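Local coordinates for probable glutamine-binding lipoprotein GlnH (GLNBP) (Mycobacterium tuberculosis, PDB 6H20) that binds aspartate, glutamate and asparagine as a solute-binding lipoprotein and probably signals their availability to protein kinase G, which controls glutamate metabolism, at residues Ser30-Val44 and Thr244-Arg256. Numbering follows the deposited sequence.
Sequences SLRPFATKAEADAAV and TGLVRFVNGTLER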
# COMPACT_ATOMS: atom_id res chain seq x y z
N SER A 30 -7.17 -1.60 15.93
CA SER A 30 -7.32 -0.15 15.84
C SER A 30 -8.45 0.33 16.75
O SER A 30 -8.92 -0.44 17.59
CB SER A 30 -7.54 0.24 14.37
OG SER A 30 -7.56 1.65 14.17
N LEU A 31 -8.90 1.57 16.58
CA LEU A 31 -9.84 2.18 17.53
C LEU A 31 -11.28 2.04 17.07
O LEU A 31 -11.61 2.27 15.90
CB LEU A 31 -9.51 3.66 17.70
CG LEU A 31 -8.16 3.95 18.36
CD1 LEU A 31 -7.91 5.44 18.40
CD2 LEU A 31 -8.12 3.34 19.76
N ARG A 32 -12.16 1.71 18.00
CA ARG A 32 -13.56 1.50 17.67
C ARG A 32 -14.17 2.79 17.11
O ARG A 32 -13.84 3.88 17.58
CB ARG A 32 -14.28 1.09 18.96
CG ARG A 32 -15.70 0.65 18.78
CD ARG A 32 -16.20 0.05 20.11
NE ARG A 32 -15.49 -1.17 20.44
CZ ARG A 32 -15.80 -2.37 19.96
NH1 ARG A 32 -16.81 -2.50 19.11
NH2 ARG A 32 -15.10 -3.44 20.31
N PRO A 33 -15.04 2.70 16.11
CA PRO A 33 -15.69 3.90 15.59
C PRO A 33 -16.58 4.56 16.63
O PRO A 33 -16.95 3.97 17.64
CB PRO A 33 -16.54 3.36 14.43
CG PRO A 33 -15.91 2.03 14.09
CD PRO A 33 -15.41 1.48 15.37
N PHE A 34 -16.93 5.82 16.36
CA PHE A 34 -17.85 6.53 17.23
C PHE A 34 -19.24 5.92 17.15
O PHE A 34 -19.68 5.44 16.10
CB PHE A 34 -17.96 7.99 16.79
CG PHE A 34 -16.70 8.78 16.99
CD1 PHE A 34 -16.31 9.17 18.26
CD2 PHE A 34 -15.92 9.14 15.91
CE1 PHE A 34 -15.16 9.91 18.46
CE2 PHE A 34 -14.75 9.88 16.10
CZ PHE A 34 -14.38 10.27 17.38
N ALA A 35 -19.96 5.98 18.27
CA ALA A 35 -21.31 5.42 18.32
C ALA A 35 -22.34 6.33 17.66
O ALA A 35 -23.32 5.82 17.10
CB ALA A 35 -21.72 5.18 19.77
N THR A 36 -22.17 7.65 17.73
CA THR A 36 -23.16 8.58 17.20
C THR A 36 -22.63 9.33 15.98
O THR A 36 -21.42 9.61 15.86
CB THR A 36 -23.62 9.57 18.26
OG1 THR A 36 -22.64 10.61 18.42
CG2 THR A 36 -23.84 8.88 19.59
N LYS A 37 -23.55 9.67 15.07
CA LYS A 37 -23.17 10.45 13.91
C LYS A 37 -22.59 11.80 14.32
O LYS A 37 -21.62 12.28 13.71
CB LYS A 37 -24.37 10.61 12.98
CG LYS A 37 -24.09 11.41 11.70
CD LYS A 37 -25.34 11.49 10.83
CE LYS A 37 -25.03 12.15 9.49
NZ LYS A 37 -24.38 13.45 9.71
N ALA A 38 -23.15 12.41 15.36
CA ALA A 38 -22.69 13.74 15.78
C ALA A 38 -21.24 13.70 16.26
O ALA A 38 -20.46 14.61 15.93
CB ALA A 38 -23.62 14.32 16.85
N GLU A 39 -20.87 12.67 17.03
CA GLU A 39 -19.48 12.49 17.45
C GLU A 39 -18.56 12.40 16.23
O GLU A 39 -17.48 13.01 16.19
CB GLU A 39 -19.34 11.21 18.29
CG GLU A 39 -19.83 11.31 19.75
CD GLU A 39 -20.07 9.94 20.41
OE1 GLU A 39 -20.24 8.92 19.70
OE2 GLU A 39 -20.15 9.89 21.66
N ALA A 40 -18.96 11.61 15.23
CA ALA A 40 -18.13 11.43 14.04
C ALA A 40 -17.98 12.75 13.29
O ALA A 40 -16.87 13.13 12.89
CB ALA A 40 -18.73 10.34 13.16
N ASP A 41 -19.09 13.47 13.11
CA ASP A 41 -19.02 14.73 12.38
C ASP A 41 -18.13 15.73 13.10
O ASP A 41 -17.41 16.51 12.46
CB ASP A 41 -20.41 15.30 12.15
CG ASP A 41 -21.18 14.53 11.10
OD1 ASP A 41 -20.55 13.95 10.18
OD2 ASP A 41 -22.43 14.50 11.20
N ALA A 42 -18.14 15.73 14.44
CA ALA A 42 -17.29 16.66 15.17
C ALA A 42 -15.81 16.34 14.96
O ALA A 42 -14.97 17.24 14.91
CB ALA A 42 -17.64 16.65 16.66
N ALA A 43 -15.49 15.05 14.80
CA ALA A 43 -14.09 14.63 14.68
C ALA A 43 -13.47 15.04 13.35
O ALA A 43 -12.23 15.04 13.24
CB ALA A 43 -13.99 13.12 14.85
N VAL A 44 -14.28 15.38 12.35
CA VAL A 44 -13.77 15.79 11.05
C VAL A 44 -14.14 17.24 10.72
O VAL A 44 -14.07 17.64 9.56
CB VAL A 44 -14.17 14.82 9.93
CG1 VAL A 44 -13.54 13.48 10.16
CG2 VAL A 44 -15.69 14.71 9.83
N THR A 244 -6.61 10.59 16.97
CA THR A 244 -7.40 9.39 17.25
C THR A 244 -8.83 9.54 16.77
O THR A 244 -9.45 8.54 16.38
CB THR A 244 -7.36 9.03 18.73
OG1 THR A 244 -7.82 10.13 19.51
CG2 THR A 244 -5.95 8.63 19.15
N GLY A 245 -9.37 10.76 16.76
CA GLY A 245 -10.72 10.95 16.24
C GLY A 245 -10.83 10.56 14.78
O GLY A 245 -11.81 9.95 14.36
N LEU A 246 -9.83 10.92 13.98
CA LEU A 246 -9.86 10.55 12.57
C LEU A 246 -9.70 9.04 12.39
O LEU A 246 -10.28 8.48 11.45
CB LEU A 246 -8.76 11.31 11.83
CG LEU A 246 -8.73 11.17 10.31
CD1 LEU A 246 -10.09 11.43 9.69
CD2 LEU A 246 -7.69 12.14 9.74
N VAL A 247 -8.94 8.38 13.26
CA VAL A 247 -8.88 6.91 13.22
C VAL A 247 -10.27 6.32 13.40
O VAL A 247 -10.70 5.46 12.62
CB VAL A 247 -7.90 6.38 14.28
CG1 VAL A 247 -7.91 4.85 14.28
CG2 VAL A 247 -6.50 6.93 14.05
N ARG A 248 -10.98 6.75 14.45
CA ARG A 248 -12.33 6.24 14.67
C ARG A 248 -13.24 6.56 13.49
O ARG A 248 -14.04 5.71 13.08
CB ARG A 248 -12.91 6.78 15.97
CG ARG A 248 -12.09 6.43 17.19
CD ARG A 248 -12.80 6.90 18.45
NE ARG A 248 -11.97 6.76 19.65
CZ ARG A 248 -11.85 5.63 20.34
NH1 ARG A 248 -12.49 4.53 19.95
NH2 ARG A 248 -11.06 5.59 21.41
N PHE A 249 -13.13 7.77 12.94
CA PHE A 249 -13.97 8.14 11.80
C PHE A 249 -13.72 7.22 10.61
O PHE A 249 -14.67 6.67 10.03
CB PHE A 249 -13.73 9.61 11.40
CG PHE A 249 -14.70 10.11 10.37
CD1 PHE A 249 -14.50 9.83 9.01
CD2 PHE A 249 -15.84 10.80 10.76
CE1 PHE A 249 -15.41 10.26 8.06
CE2 PHE A 249 -16.75 11.24 9.82
CZ PHE A 249 -16.54 10.96 8.47
N VAL A 250 -12.45 7.05 10.22
CA VAL A 250 -12.13 6.18 9.09
C VAL A 250 -12.57 4.75 9.36
O VAL A 250 -13.06 4.06 8.47
CB VAL A 250 -10.62 6.27 8.76
CG1 VAL A 250 -10.25 5.25 7.70
CG2 VAL A 250 -10.27 7.69 8.28
N ASN A 251 -12.43 4.29 10.60
CA ASN A 251 -12.89 2.94 10.89
C ASN A 251 -14.40 2.82 10.72
O ASN A 251 -14.89 1.75 10.34
CB ASN A 251 -12.41 2.50 12.28
CG ASN A 251 -10.92 2.21 12.29
OD1 ASN A 251 -10.33 2.01 11.22
ND2 ASN A 251 -10.32 2.16 13.47
N GLY A 252 -15.13 3.90 10.99
CA GLY A 252 -16.55 3.92 10.66
C GLY A 252 -16.80 3.77 9.17
O GLY A 252 -17.68 3.00 8.75
N THR A 253 -16.04 4.50 8.34
CA THR A 253 -16.15 4.34 6.90
C THR A 253 -15.88 2.90 6.49
O THR A 253 -16.59 2.34 5.65
CB THR A 253 -15.17 5.27 6.17
OG1 THR A 253 -15.42 6.63 6.55
CG2 THR A 253 -15.36 5.14 4.66
N LEU A 254 -14.83 2.30 7.06
CA LEU A 254 -14.51 0.93 6.67
C LEU A 254 -15.61 -0.04 7.09
O LEU A 254 -15.95 -0.95 6.33
CB LEU A 254 -13.14 0.53 7.22
CG LEU A 254 -12.00 1.37 6.63
CD1 LEU A 254 -10.64 0.96 7.19
CD2 LEU A 254 -12.00 1.34 5.09
N GLU A 255 -16.20 0.13 8.28
CA GLU A 255 -17.36 -0.68 8.64
C GLU A 255 -18.48 -0.51 7.63
O GLU A 255 -19.11 -1.49 7.20
CB GLU A 255 -17.88 -0.31 10.04
CG GLU A 255 -17.00 -0.77 11.20
CD GLU A 255 -17.17 -2.24 11.54
OE1 GLU A 255 -18.10 -2.89 11.00
OE2 GLU A 255 -16.38 -2.74 12.36
N ARG A 256 -18.75 0.74 7.22
CA ARG A 256 -19.79 0.95 6.22
C ARG A 256 -19.51 0.19 4.94
O ARG A 256 -20.36 -0.56 4.45
CB ARG A 256 -19.98 2.43 5.92
CG ARG A 256 -21.11 2.62 4.92
CD ARG A 256 -21.35 4.07 4.59
NE ARG A 256 -20.20 4.79 4.04
CZ ARG A 256 -19.80 4.72 2.77
NH1 ARG A 256 -20.40 3.90 1.91
NH2 ARG A 256 -18.77 5.45 2.36
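The Phe-34 ring lies between Arg-248 and the turn at the start of helix 37-43. Arg-248 CB sits over one face in a CH-pi contact, 4.0 Å from the ring centroid. Glu-39 O lies over the opposite face. Gly-245 O is at the ring edge, 3.4 Å from Phe-34 CE2. The Phe-249 ring has Val-44 CG1 over one face, 3.7 Å from its centroid. Ala-40 O approaches its edge. With chi1 at -172°, CG of Phe-249 points opposite the backbone N, and the ring reaches Val-44. The Arg-248 guanidinium has Leu-31 CB over one face and Arg-32 O at its edge. The extended arginine chain brings NH1 to 2.8 Å from Arg-32 O, in the carbonyl plane and on a lone pair. Asp-287 makes a salt bridge to the same NH1.

Asn-251 grips the start of the 30-44 segment with one nitrogen. Its ND2 gives nearly straight bonds to Ser-30 OG (2.9 Å) and Leu-31 O (2.8 Å), both close to the amide plane. Its OD1 accepts from Thr-136 N, so both ends of the buried amide are held. Ser-30 OG in turn donates a hydrogen bond to Phe-134 O. Pro-33 CG rests 3.7 Å from Gly-252 N, against the helix backbone, beside the side chains of Asn-251 and Glu-255.

Thr-36 and Glu-39 form a capping box that starts helix 37-43. An extended stretch, leaving a short parallel pair with strand 284-285, and then short helix 37-43 pack against helix 244-259 of the type II periplasmic-binding-protein fold of family 3 solute-binding proteins, away from the asparagine pocket.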